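Local coordinates for NS3-like protein (Alongshan virus, PDB 6M40) that probably hydrolyses ATP and other ribonucleoside triphosphates to drive RNA unwinding, as the helicase part of a longer viral NS3-like protein, at residues D110-L115 against S141-I146; Y168-R173 against G298-R303; V265-Q270 against A291-R296; Y274-V279 against S405-A410; T374-E379 against D409-R414. All coordinates share one frame; numbering follows the deposited sequence.

Interaction 1: residues D110-L115 against S141-I146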
# COMPACT_ATOMS: atom_id res chain seq x y z
N ASP A 110 -19.30 -10.75 -16.73
CA ASP A 110 -18.37 -10.98 -17.83
C ASP A 110 -17.11 -10.14 -17.69
O ASP A 110 -16.47 -9.80 -18.68
CB ASP A 110 -19.05 -10.69 -19.18
CG ASP A 110 -19.49 -9.23 -19.32
OD1 ASP A 110 -19.81 -8.58 -18.30
OD2 ASP A 110 -19.52 -8.72 -20.46
N VAL A 111 -16.75 -9.79 -16.46
CA VAL A 111 -15.59 -8.96 -16.19
C VAL A 111 -14.68 -9.71 -15.23
O VAL A 111 -15.06 -9.99 -14.09
CB VAL A 111 -15.97 -7.59 -15.59
CG1 VAL A 111 -14.72 -6.75 -15.41
CG2 VAL A 111 -16.97 -6.88 -16.48
N SER A 112 -13.47 -10.01 -15.70
CA SER A 112 -12.43 -10.63 -14.88
C SER A 112 -11.42 -9.57 -14.46
O SER A 112 -11.25 -8.54 -15.12
CB SER A 112 -11.75 -11.76 -15.65
OG SER A 112 -12.62 -12.87 -15.75
N TYR A 113 -10.78 -9.81 -13.32
CA TYR A 113 -9.89 -8.84 -12.69
C TYR A 113 -8.52 -9.47 -12.51
O TYR A 113 -8.39 -10.69 -12.42
CB TYR A 113 -10.51 -8.34 -11.36
CG TYR A 113 -11.95 -7.84 -11.54
CD1 TYR A 113 -13.03 -8.74 -11.56
CD2 TYR A 113 -12.24 -6.49 -11.71
CE1 TYR A 113 -14.34 -8.31 -11.73
CE2 TYR A 113 -13.57 -6.04 -11.89
CZ TYR A 113 -14.60 -6.96 -11.89
OH TYR A 113 -15.90 -6.54 -12.06
N VAL A 114 -7.48 -8.63 -12.56
CA VAL A 114 -6.11 -9.03 -12.21
C VAL A 114 -5.58 -7.98 -11.26
O VAL A 114 -5.43 -6.81 -11.64
CB VAL A 114 -5.19 -9.14 -13.45
CG1 VAL A 114 -3.74 -9.19 -13.01
CG2 VAL A 114 -5.53 -10.37 -14.29
N LEU A 115 -5.28 -8.37 -10.03
CA LEU A 115 -4.84 -7.45 -9.00
C LEU A 115 -3.40 -7.75 -8.60
O LEU A 115 -3.06 -8.90 -8.33
CB LEU A 115 -5.74 -7.52 -7.77
CG LEU A 115 -7.11 -6.84 -7.83
CD1 LEU A 115 -8.00 -7.41 -8.90
CD2 LEU A 115 -7.74 -6.99 -6.45
N SER A 141 -21.59 -16.77 -12.44
CA SER A 141 -20.45 -15.98 -12.87
C SER A 141 -19.75 -16.63 -14.05
O SER A 141 -19.65 -17.86 -14.14
CB SER A 141 -19.44 -15.81 -11.74
OG SER A 141 -18.18 -15.48 -12.30
N LYS A 142 -19.23 -15.80 -14.94
CA LYS A 142 -18.40 -16.24 -16.06
C LYS A 142 -17.16 -15.37 -16.15
O LYS A 142 -16.81 -14.81 -17.19
CB LYS A 142 -19.21 -16.23 -17.36
CG LYS A 142 -20.10 -17.45 -17.50
CD LYS A 142 -21.29 -17.21 -18.41
CE LYS A 142 -22.51 -17.98 -17.95
NZ LYS A 142 -23.77 -17.30 -18.34
N ALA A 143 -16.46 -15.26 -15.02
CA ALA A 143 -15.24 -14.47 -14.92
C ALA A 143 -14.43 -15.00 -13.74
O ALA A 143 -14.96 -15.69 -12.87
CB ALA A 143 -15.55 -12.98 -14.75
N ALA A 144 -13.15 -14.68 -13.74
CA ALA A 144 -12.24 -15.10 -12.68
C ALA A 144 -11.41 -13.90 -12.22
O ALA A 144 -11.40 -12.84 -12.86
CB ALA A 144 -11.31 -16.23 -13.16
N CYS A 145 -10.72 -14.08 -11.09
CA CYS A 145 -9.76 -13.11 -10.58
C CYS A 145 -8.40 -13.78 -10.45
O CYS A 145 -8.30 -14.98 -10.21
CB CYS A 145 -10.21 -12.54 -9.22
SG CYS A 145 -9.04 -11.42 -8.40
N ILE A 146 -7.34 -12.99 -10.60
CA ILE A 146 -5.98 -13.44 -10.37
C ILE A 146 -5.35 -12.47 -9.37
O ILE A 146 -5.07 -11.32 -9.71
CB ILE A 146 -5.16 -13.53 -11.66
CG1 ILE A 146 -5.74 -14.62 -12.56
CG2 ILE A 146 -3.70 -13.83 -11.34
CD1 ILE A 146 -5.02 -14.78 -13.87

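Interaction 2: residues Y168-R173 against G298-R303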
# COMPACT_ATOMS: atom_id res chain seq x y z
N TYR A 168 17.99 -10.97 -8.96
CA TYR A 168 19.39 -11.13 -8.61
C TYR A 168 19.52 -11.52 -7.14
O TYR A 168 18.63 -11.24 -6.34
CB TYR A 168 20.16 -9.83 -8.87
CG TYR A 168 20.22 -9.44 -10.33
CD1 TYR A 168 19.15 -8.78 -10.93
CD2 TYR A 168 21.34 -9.71 -11.10
CE1 TYR A 168 19.19 -8.42 -12.26
CE2 TYR A 168 21.39 -9.35 -12.44
CZ TYR A 168 20.31 -8.70 -13.01
OH TYR A 168 20.34 -8.33 -14.33
N PRO A 169 20.62 -12.16 -6.75
CA PRO A 169 20.81 -12.46 -5.33
C PRO A 169 20.81 -11.19 -4.49
O PRO A 169 21.11 -10.10 -4.97
CB PRO A 169 22.17 -13.17 -5.29
CG PRO A 169 22.87 -12.72 -6.53
CD PRO A 169 21.78 -12.56 -7.56
N ILE A 170 20.46 -11.36 -3.22
CA ILE A 170 20.52 -10.29 -2.23
C ILE A 170 21.26 -10.83 -1.02
O ILE A 170 21.04 -11.97 -0.60
CB ILE A 170 19.11 -9.79 -1.83
CG1 ILE A 170 18.36 -9.27 -3.05
CG2 ILE A 170 19.21 -8.71 -0.76
CD1 ILE A 170 16.91 -8.93 -2.78
N VAL A 171 22.13 -10.00 -0.45
CA VAL A 171 22.92 -10.38 0.72
C VAL A 171 22.28 -9.75 1.95
O VAL A 171 22.09 -8.53 2.00
CB VAL A 171 24.39 -9.95 0.57
CG1 VAL A 171 25.18 -10.27 1.84
CG2 VAL A 171 25.02 -10.63 -0.64
N ASP A 172 21.97 -10.58 2.94
CA ASP A 172 21.35 -10.12 4.18
C ASP A 172 22.42 -9.99 5.25
O ASP A 172 23.10 -10.96 5.58
CB ASP A 172 20.26 -11.09 4.63
CG ASP A 172 19.10 -11.12 3.68
OD1 ASP A 172 18.41 -10.09 3.57
OD2 ASP A 172 18.89 -12.16 3.02
N ARG A 173 22.55 -8.78 5.79
CA ARG A 173 23.51 -8.49 6.84
C ARG A 173 22.78 -7.84 7.99
O ARG A 173 21.57 -7.59 7.93
CB ARG A 173 24.65 -7.61 6.30
CG ARG A 173 25.45 -8.28 5.21
CD ARG A 173 26.56 -7.39 4.70
NE ARG A 173 27.30 -7.99 3.60
CZ ARG A 173 28.32 -7.40 2.98
NH1 ARG A 173 28.72 -6.19 3.35
NH2 ARG A 173 28.94 -8.02 1.98
N GLY A 298 12.55 -5.96 -1.13
CA GLY A 298 12.33 -6.21 -2.54
C GLY A 298 12.67 -5.07 -3.48
O GLY A 298 12.36 -5.17 -4.67
N ARG A 299 13.28 -3.99 -2.99
CA ARG A 299 13.63 -2.90 -3.89
C ARG A 299 14.98 -3.11 -4.57
O ARG A 299 15.23 -2.48 -5.60
CB ARG A 299 13.62 -1.58 -3.13
CG ARG A 299 12.23 -1.12 -2.66
CD ARG A 299 11.24 -0.92 -3.81
NE ARG A 299 11.29 0.42 -4.40
CZ ARG A 299 10.57 0.81 -5.45
NH1 ARG A 299 9.75 -0.05 -6.04
NH2 ARG A 299 10.66 2.04 -5.91
N ILE A 300 15.85 -3.97 -4.06
CA ILE A 300 17.25 -3.93 -4.46
C ILE A 300 17.61 -5.07 -5.41
O ILE A 300 18.55 -4.94 -6.19
CB ILE A 300 18.21 -3.96 -3.25
CG1 ILE A 300 17.48 -4.28 -1.94
CG2 ILE A 300 18.98 -2.67 -3.14
CD1 ILE A 300 17.84 -5.63 -1.36
N GLY A 301 16.93 -6.21 -5.31
CA GLY A 301 17.36 -7.34 -6.10
C GLY A 301 16.82 -7.38 -7.51
O GLY A 301 17.01 -8.40 -8.17
N ARG A 302 16.18 -6.31 -7.99
CA ARG A 302 15.41 -6.42 -9.22
C ARG A 302 16.31 -6.35 -10.45
O ARG A 302 16.22 -7.19 -11.35
CB ARG A 302 14.35 -5.33 -9.30
CG ARG A 302 13.82 -4.83 -7.96
CD ARG A 302 12.89 -3.64 -8.16
NE ARG A 302 11.51 -3.99 -8.49
CZ ARG A 302 10.61 -4.38 -7.59
NH1 ARG A 302 10.96 -4.52 -6.32
NH2 ARG A 302 9.36 -4.65 -7.97
N ARG A 303 17.17 -5.33 -10.52
CA ARG A 303 18.00 -5.09 -11.70
C ARG A 303 19.48 -5.30 -11.44
O ARG A 303 20.29 -5.13 -12.36
CB ARG A 303 17.79 -3.66 -12.21
CG ARG A 303 16.36 -3.31 -12.57
CD ARG A 303 16.33 -2.08 -13.46
NE ARG A 303 15.36 -1.08 -13.03
CZ ARG A 303 15.39 0.20 -13.38
NH1 ARG A 303 16.35 0.65 -14.17
NH2 ARG A 303 14.45 1.03 -12.94

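Interaction 3: residues V265-Q270 against A291-R296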
# COMPACT_ATOMS: atom_id res chain seq x y z
N VAL A 265 19.98 -1.25 0.50
CA VAL A 265 18.83 -0.77 1.28
C VAL A 265 19.15 -0.92 2.76
O VAL A 265 19.56 -1.99 3.21
CB VAL A 265 17.55 -1.55 0.93
CG1 VAL A 265 16.53 -1.44 2.05
CG2 VAL A 265 16.96 -1.07 -0.38
N PHE A 266 18.93 0.15 3.53
CA PHE A 266 19.08 0.11 4.98
C PHE A 266 17.71 0.24 5.63
O PHE A 266 17.00 1.22 5.40
CB PHE A 266 20.01 1.23 5.46
CG PHE A 266 21.44 1.01 5.08
CD1 PHE A 266 21.89 1.38 3.82
CD2 PHE A 266 22.32 0.42 5.96
CE1 PHE A 266 23.21 1.17 3.46
CE2 PHE A 266 23.64 0.21 5.60
CZ PHE A 266 24.08 0.59 4.35
N ASP A 267 17.34 -0.76 6.43
CA ASP A 267 15.99 -0.87 6.98
C ASP A 267 16.02 -0.54 8.47
O ASP A 267 16.65 -1.26 9.25
CB ASP A 267 15.42 -2.26 6.75
CG ASP A 267 13.89 -2.27 6.67
OD1 ASP A 267 13.23 -1.37 7.23
OD2 ASP A 267 13.34 -3.20 6.04
N THR A 268 15.36 0.55 8.84
CA THR A 268 15.02 0.76 10.24
C THR A 268 14.23 -0.41 10.80
O THR A 268 14.39 -0.78 11.96
CB THR A 268 14.19 2.03 10.40
OG1 THR A 268 14.73 3.08 9.59
CG2 THR A 268 14.15 2.48 11.84
N CYS A 269 13.38 -1.00 9.96
CA CYS A 269 12.43 -2.03 10.38
C CYS A 269 11.42 -1.45 11.37
O CYS A 269 11.08 -2.06 12.39
CB CYS A 269 13.16 -3.24 10.94
SG CYS A 269 13.90 -4.25 9.64
N GLN A 270 10.90 -0.27 11.03
CA GLN A 270 9.99 0.48 11.89
C GLN A 270 9.09 1.37 11.03
O GLN A 270 9.53 1.90 10.01
CB GLN A 270 10.75 1.35 12.91
CG GLN A 270 11.63 0.57 13.88
CD GLN A 270 12.15 1.42 15.03
OE1 GLN A 270 12.36 2.63 14.87
NE2 GLN A 270 12.36 0.81 16.18
N ALA A 291 5.26 -8.24 5.85
CA ALA A 291 4.99 -7.85 4.47
C ALA A 291 5.62 -6.51 4.14
O ALA A 291 6.02 -6.27 2.99
CB ALA A 291 3.49 -7.82 4.23
N GLN A 292 5.72 -5.62 5.13
CA GLN A 292 6.35 -4.32 4.91
C GLN A 292 7.83 -4.48 4.59
O GLN A 292 8.31 -3.97 3.57
CB GLN A 292 6.16 -3.45 6.15
CG GLN A 292 6.75 -2.05 6.06
CD GLN A 292 5.93 -1.15 5.19
OE1 GLN A 292 6.45 -0.51 4.28
NE2 GLN A 292 4.62 -1.08 5.47
N THR A 293 8.57 -5.18 5.45
CA THR A 293 9.99 -5.39 5.21
C THR A 293 10.25 -6.23 3.97
O THR A 293 11.25 -6.02 3.28
CB THR A 293 10.63 -6.07 6.42
OG1 THR A 293 9.95 -7.30 6.69
CG2 THR A 293 10.56 -5.17 7.65
N CYS A 294 9.36 -7.17 3.68
CA CYS A 294 9.51 -7.96 2.46
C CYS A 294 9.49 -7.07 1.22
O CYS A 294 10.14 -7.39 0.23
CB CYS A 294 8.39 -9.00 2.38
SG CYS A 294 8.42 -9.91 0.84
N GLN A 295 8.73 -5.98 1.25
CA GLN A 295 8.69 -5.05 0.13
C GLN A 295 9.82 -4.02 0.18
O GLN A 295 10.35 -3.65 -0.87
CB GLN A 295 7.35 -4.32 0.10
CG GLN A 295 6.23 -5.09 -0.63
CD GLN A 295 6.32 -4.96 -2.14
OE1 GLN A 295 6.30 -5.96 -2.86
NE2 GLN A 295 6.40 -3.73 -2.63
N ARG A 296 10.20 -3.59 1.38
CA ARG A 296 11.35 -2.71 1.52
C ARG A 296 12.62 -3.40 1.06
O ARG A 296 13.48 -2.78 0.42
CB ARG A 296 11.49 -2.27 2.98
CG ARG A 296 10.43 -1.29 3.45
CD ARG A 296 10.51 -1.09 4.96
NE ARG A 296 9.88 0.16 5.37
CZ ARG A 296 9.62 0.50 6.63
NH1 ARG A 296 9.93 -0.32 7.62
NH2 ARG A 296 9.05 1.67 6.89

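Interaction 4: residues Y274-V279 against S405-A410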
# COMPACT_ATOMS: atom_id res chain seq x y z
N TYR A 274 -0.88 4.71 12.55
CA TYR A 274 -1.89 5.14 13.51
C TYR A 274 -2.62 3.89 14.00
O TYR A 274 -2.88 2.97 13.22
CB TYR A 274 -2.86 6.14 12.89
CG TYR A 274 -2.32 7.56 12.85
CD1 TYR A 274 -2.31 8.35 14.00
CD2 TYR A 274 -1.83 8.12 11.67
CE1 TYR A 274 -1.82 9.65 13.97
CE2 TYR A 274 -1.34 9.41 11.64
CZ TYR A 274 -1.34 10.17 12.79
OH TYR A 274 -0.86 11.46 12.78
N LEU A 275 -2.92 3.85 15.30
CA LEU A 275 -3.47 2.66 15.95
C LEU A 275 -4.72 3.04 16.73
O LEU A 275 -4.83 4.16 17.25
CB LEU A 275 -2.45 1.99 16.90
CG LEU A 275 -1.17 1.49 16.24
CD1 LEU A 275 -0.10 0.99 17.22
CD2 LEU A 275 -1.52 0.37 15.26
N VAL A 276 -5.67 2.10 16.83
CA VAL A 276 -6.91 2.33 17.57
C VAL A 276 -6.66 2.08 19.05
O VAL A 276 -6.16 1.01 19.43
CB VAL A 276 -8.03 1.43 17.04
CG1 VAL A 276 -9.33 1.75 17.76
CG2 VAL A 276 -8.20 1.57 15.54
N THR A 277 -7.04 3.04 19.90
CA THR A 277 -6.65 3.02 21.30
C THR A 277 -7.83 2.95 22.27
O THR A 277 -7.61 3.03 23.48
CB THR A 277 -5.81 4.26 21.64
OG1 THR A 277 -6.66 5.41 21.70
CG2 THR A 277 -4.74 4.48 20.60
N ALA A 278 -9.06 2.84 21.78
CA ALA A 278 -10.26 2.71 22.61
C ALA A 278 -10.86 4.07 22.99
O ALA A 278 -12.02 4.13 23.40
CB ALA A 278 -10.00 1.89 23.87
N VAL A 279 -10.07 5.14 22.92
CA VAL A 279 -10.59 6.49 22.97
C VAL A 279 -10.57 7.15 21.61
O VAL A 279 -11.05 8.29 21.48
CB VAL A 279 -9.83 7.36 23.99
CG1 VAL A 279 -10.79 8.34 24.67
CG2 VAL A 279 -9.10 6.51 25.00
N SER A 405 -16.66 13.09 21.41
CA SER A 405 -17.03 12.63 22.74
C SER A 405 -16.62 11.18 22.97
O SER A 405 -16.41 10.78 24.12
CB SER A 405 -18.55 12.76 22.96
OG SER A 405 -18.98 14.10 22.94
N TYR A 406 -16.51 10.38 21.90
CA TYR A 406 -16.19 8.96 22.10
C TYR A 406 -15.04 8.47 21.22
O TYR A 406 -14.26 7.64 21.67
CB TYR A 406 -17.43 8.06 21.87
CG TYR A 406 -18.34 8.44 20.72
CD1 TYR A 406 -19.22 9.49 20.83
CD2 TYR A 406 -18.33 7.72 19.52
CE1 TYR A 406 -20.05 9.84 19.81
CE2 TYR A 406 -19.17 8.06 18.48
CZ TYR A 406 -20.03 9.13 18.63
OH TYR A 406 -20.88 9.50 17.62
N PHE A 407 -14.93 8.94 19.98
CA PHE A 407 -13.82 8.54 19.12
C PHE A 407 -13.04 9.77 18.70
O PHE A 407 -13.53 10.60 17.92
CB PHE A 407 -14.30 7.79 17.89
CG PHE A 407 -13.24 6.97 17.22
CD1 PHE A 407 -12.83 5.77 17.77
CD2 PHE A 407 -12.64 7.40 16.04
CE1 PHE A 407 -11.85 5.01 17.17
CE2 PHE A 407 -11.67 6.65 15.43
CZ PHE A 407 -11.27 5.45 15.99
N ASN A 408 -11.81 9.88 19.19
CA ASN A 408 -10.93 11.00 18.90
C ASN A 408 -9.92 10.54 17.86
O ASN A 408 -8.86 10.01 18.19
CB ASN A 408 -10.27 11.50 20.18
CG ASN A 408 -9.50 12.77 19.97
OD1 ASN A 408 -9.70 13.48 18.99
ND2 ASN A 408 -8.62 13.08 20.91
N ASP A 409 -10.25 10.75 16.59
CA ASP A 409 -9.32 10.43 15.51
C ASP A 409 -8.20 11.44 15.51
O ASP A 409 -8.43 12.64 15.31
CB ASP A 409 -10.04 10.42 14.17
CG ASP A 409 -9.41 9.46 13.18
OD1 ASP A 409 -8.21 9.16 13.34
OD2 ASP A 409 -10.12 9.01 12.26
N ALA A 410 -6.97 10.97 15.75
CA ALA A 410 -5.81 11.86 15.78
C ALA A 410 -5.27 12.16 14.40
O ALA A 410 -4.23 12.83 14.27
CB ALA A 410 -4.72 11.24 16.66

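Interaction 5: residues T374-E379 against D409-R414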
# COMPACT_ATOMS: atom_id res chain seq x y z
N THR A 374 -12.15 12.64 1.23
CA THR A 374 -12.01 12.61 2.68
C THR A 374 -11.06 11.46 2.99
O THR A 374 -11.36 10.32 2.65
CB THR A 374 -13.36 12.38 3.38
OG1 THR A 374 -14.39 13.13 2.72
CG2 THR A 374 -13.30 12.80 4.85
N GLU A 375 -9.91 11.76 3.59
CA GLU A 375 -8.94 10.69 3.81
C GLU A 375 -9.46 9.68 4.83
O GLU A 375 -9.27 8.47 4.65
CB GLU A 375 -7.59 11.26 4.23
CG GLU A 375 -7.45 11.67 5.69
CD GLU A 375 -8.38 12.79 6.09
OE1 GLU A 375 -9.18 13.22 5.24
OE2 GLU A 375 -8.31 13.24 7.25
N THR A 376 -10.16 10.14 5.86
CA THR A 376 -10.64 9.28 6.93
C THR A 376 -12.12 8.97 6.74
O THR A 376 -12.92 9.87 6.47
CB THR A 376 -10.43 9.94 8.29
OG1 THR A 376 -11.22 11.13 8.37
CG2 THR A 376 -8.97 10.27 8.51
N LEU A 377 -12.47 7.69 6.87
CA LEU A 377 -13.88 7.31 6.89
C LEU A 377 -14.59 7.95 8.08
O LEU A 377 -15.76 8.32 7.98
CB LEU A 377 -14.01 5.79 6.94
CG LEU A 377 -15.38 5.13 7.02
CD1 LEU A 377 -16.33 5.65 5.95
CD2 LEU A 377 -15.22 3.63 6.88
N THR A 378 -13.88 8.11 9.20
CA THR A 378 -14.48 8.77 10.35
C THR A 378 -14.97 10.17 9.99
O THR A 378 -16.07 10.58 10.39
CB THR A 378 -13.47 8.84 11.50
OG1 THR A 378 -12.42 9.76 11.17
CG2 THR A 378 -12.87 7.48 11.78
N GLU A 379 -14.18 10.93 9.22
CA GLU A 379 -14.62 12.27 8.86
C GLU A 379 -15.70 12.24 7.79
O GLU A 379 -16.54 13.14 7.73
CB GLU A 379 -13.43 13.12 8.39
CG GLU A 379 -13.81 14.58 8.09
CD GLU A 379 -12.62 15.46 7.75
OE1 GLU A 379 -11.51 14.93 7.51
OE2 GLU A 379 -12.80 16.70 7.71
N ASP A 409 -10.25 10.75 16.59
CA ASP A 409 -9.32 10.43 15.51
C ASP A 409 -8.20 11.44 15.51
O ASP A 409 -8.43 12.64 15.31
CB ASP A 409 -10.04 10.42 14.17
CG ASP A 409 -9.41 9.46 13.18
OD1 ASP A 409 -8.21 9.16 13.34
OD2 ASP A 409 -10.12 9.01 12.26
N ALA A 410 -6.97 10.97 15.75
CA ALA A 410 -5.81 11.86 15.78
C ALA A 410 -5.27 12.16 14.40
O ALA A 410 -4.23 12.83 14.27
CB ALA A 410 -4.72 11.24 16.66
N ARG A 411 -5.97 11.69 13.37
CA ARG A 411 -5.65 12.03 11.98
C ARG A 411 -6.40 13.27 11.48
O ARG A 411 -6.13 13.73 10.34
CB ARG A 411 -5.97 10.85 11.07
CG ARG A 411 -5.07 9.66 11.35
CD ARG A 411 -5.45 8.48 10.53
NE ARG A 411 -6.78 8.02 10.96
CZ ARG A 411 -7.71 7.50 10.16
NH1 ARG A 411 -7.48 7.36 8.85
NH2 ARG A 411 -8.90 7.11 10.64
N TRP A 412 -7.27 13.82 12.34
CA TRP A 412 -7.93 15.09 12.06
C TRP A 412 -7.03 16.30 12.35
O TRP A 412 -7.47 17.48 12.27
CB TRP A 412 -9.24 15.19 12.85
CG TRP A 412 -10.31 14.22 12.40
CD1 TRP A 412 -10.25 13.34 11.34
CD2 TRP A 412 -11.61 14.02 13.00
NE1 TRP A 412 -11.43 12.63 11.25
CE2 TRP A 412 -12.27 13.03 12.26
CE3 TRP A 412 -12.27 14.60 14.10
CZ2 TRP A 412 -13.56 12.59 12.58
CZ3 TRP A 412 -13.54 14.16 14.41
CH2 TRP A 412 -14.17 13.17 13.65
N GLU A 413 -5.76 16.03 12.70
CA GLU A 413 -4.73 17.05 12.87
C GLU A 413 -3.62 16.88 11.85
O GLU A 413 -3.40 17.76 11.00
CB GLU A 413 -4.16 17.00 14.30
CG GLU A 413 -5.21 16.85 15.39
CD GLU A 413 -4.68 16.12 16.63
OE1 GLU A 413 -3.63 15.45 16.54
OE2 GLU A 413 -5.33 16.22 17.69
N ARG A 414 -2.92 15.75 11.89
CA ARG A 414 -1.80 15.47 11.00
C ARG A 414 -1.89 14.05 10.45
O ARG A 414 -2.57 13.81 9.45
CB ARG A 414 -0.48 15.68 11.74
CG ARG A 414 -0.29 17.12 12.19
CD ARG A 414 0.79 17.30 13.24
NE ARG A 414 0.79 18.68 13.72
CZ ARG A 414 1.61 19.17 14.65
NH1 ARG A 414 2.52 18.39 15.21
NH2 ARG A 414 1.51 20.44 15.01

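Interaction 1: residues D110-L115 against S141-I146
Val114 and Ile146 lie side by side on one face of the sheet, pointing the same way, with Val114 CG2 4.1 Å from Ile146 CB. On the other face Cys145 shares the layer with Tyr113, and Cys145 SG touches Leu115 CD1 at 4.2 Å. Between these faces the two backbones are joined by hydrogen bonds. Tyr113 N donates to Ala144 O, Ile146 N to Tyr113 O, and Leu115 N to Ile146 O at 3.0 Å, the alternating pattern of two parallel strands. At the start of the pairing a side chain stands in for the backbone: Ser112 OG, beside its own backbone N (chi1 -73°), accepts from Ala144 N at 2.8 Å with an N-H...O angle of 162°. The pair closes a beta-alpha-beta unit of the first RecA-like domain, and strand 111-116 leads into the DExH sequence of motif II. Helix 123-136, the crossover, covers the Tyr113 and Cys145 face through Ile132, while Tyr38 and Leu42 of helix 31-42 cover the Val114 and Ile146 face. Strand 48-53 pairs along the other edge of strand 111-116.

Interaction 2: residues Y168-R173 against G298-R303
Tyr168 and Gly301 are joined by a single, nearly straight backbone hydrogen bond, Tyr168 N to Gly301 O at 2.9 Å with an N-H...O angle of 169°. Tyr168 CG lies beside the backbone N (chi1 -64°), and the ring turns its edge to the loop: Gly301 O and Arg302 O both lie near the ring plane, with Arg302 O 3.3 Å from Tyr168 CE1. Ile170 fills the other half of the contact. It crosses Ile300 at about a right angle, with Ile170 CG2 3.4 Å from Ile300 CD1, and Ile170 CD1 rests on Gly301 CA at 3.7 Å, where no side chain intervenes. Residues 298-302 form the second part of the QRxGRxGR sequence, motif VI of superfamily 2 helicases, whose arginines in relatives reach toward the nucleotide. The side chains of Arg299 and Arg302 set out from the backbone away from 168-173. Further out, Asn167 ND2 bonds to Arg302 O and Ser166 OG to Tyr168 O. Strand 170-175 pairs in parallel with 306-311, whose Tyr308 packs on Ile170, and Asp172 forms a salt bridge with Arg297.

Interaction 3: residues V265-Q270 against A291-R296
Arg296 crosses Asp267 at about a right angle on its way to Gln270. Arg296 CB lies 3.7 Å from Asp267 OD2, and Arg296 CD is 3.6 Å from Asp267 OD1. The chain is extended from CG to NE, and Arg296 NH1 forms a long salt bridge of 3.5 Å with Asp267 OD1. The carboxylate and guanidinium planes stand 78° apart, so this is no flat, two-pronged pairing. At the end, Arg296 NH1 and NH2 both donate to Gln270 O, at 3.3 and 3.2 Å respectively; the acceptor lies close to the guanidinium plane, but both nitrogens come from the same face of its carbonyl. Gln292 CG lies over one face of the guanidinium, toward the rim. The contact packs helix 290-297, which carries part of the QRxGRxGR motif VI, against strand 264-276 of the second RecA-like domain; residues 265-267 and 291-296 run nearly antiparallel, at 160°. Within its own segment Asp267 OD1 accepts from Cys269 N at 2.8 Å in an Asx turn, and OD2 is hydrogen-bonded to Tyr308 OH on the neighbouring strand 306-311. Thr293 CG2 packs 4.0 Å from Cys269 SG. Val265 CG1 lies 3.7 Å from Arg296 O.

Interaction 4: residues Y274-V279 against S405-A410
Phe407 meets Val276 at the edge of its ring, where Phe407 CE1 lies 4.2 Å from Val276 CG1, and the two side chains cross at about a right angle. The ring gets there although CB leaves the backbone pointing away from the strand: CG stands anti to the backbone N (chi1 -161°). One residue on, Asn408 N donates to Val279 O at 2.9 Å, in the carbonyl plane and on a lone pair, with an N-H...O angle of 156°. Val279 O also lies 3.6 Å from Phe407 CA. Val279 belongs to the turn of a beta hairpin, in which strand 264-276 is followed by the antiparallel strand 281-287. This hairpin extends from the second RecA-like domain into the helical third domain, as in flaviviral NS3 helicases, and the loop after helix 393-404 passes over its tip. Toward the base of the segment, Tyr274 CE1 lies 4.3 Å from Ala410 CB, and Tyr274 OH is 3.9 Å from Ala410 O. Leu331 and Ala354, on two helices of the third domain, pack on both Val276 and Phe407. Thr281 ties this loop to the second hairpin strand through backbone bonding to Asn408, and its OG1 bonds to Asp409 OD1 and Ala410 N.

Interaction 5: residues T374-E379 against D409-R414
Thr376, the N-cap of helix 377-383, and Thr378 of its first turn face a type I beta turn that runs from Asp409 to Trp412, in the loop after helix 393-404 of the helical third domain. Hydrogen bonds come first. Thr376 OG1 lies between its backbone N and carbonyl carbon (chi1 64°), from where it accepts Glu379 N at 3.1 Å, the capping bond. Thr376 OG1 also accepts from Trp412 NE1 at 3.3 Å, lying close to the indole plane. Trp412 NE1 bonds weakly to Thr378 OG1 as well, at 3.0 Å and more bent. Thr378 OG1 in turn donates to Asp409 OD2 at 2.7 Å, on the anti lone pair, and thus links indole and carboxylate. Ionic contacts lie within the turn: Arg411 NE bonds to Asp409 OD1 at 3.0 Å, and Arg411 NH2 forms a salt bridge with Asp409 OD2. Glu332 gives Arg411 NH2 a second carboxylate partner and also binds Leu377 N, joining helix 328-339 to the helix start. Van der Waals contacts fill the rest. Asp409 CB covers one face of the Trp412 ring, near its rim, and Met403 touches both Thr378 and Trp412. Glu379 CB approaches Trp412 NE1 to 3.5 Å. Over one face of the Arg411 guanidinium, toward its rim, sits Thr376 CG2, 3.3 Å from Arg411 NH1.

The five contacts span all three domains. Interactions 1 and 3 are buried, one pairing strands by backbone bonds in the first RecA-like sheet, the other joining strand to helix in the second through a buried arginine and aspartate. Their centres lie about 32 Å apart. Interaction 2 is partly buried, combining one backbone bond with isoleucine packing; it continues interaction 3 through motif VI, where Ile300 CG1 packs on Val265 CG2 at 3.6 Å. Interactions 3 and 4 use successive parts of strand 264-276, which runs from the domain core to the hairpin tip. Interactions 4 and 5 share Asp409 and Ala410, so one loop serves both: sparse packing against the hairpin, dense polar bonding against helix 377-383.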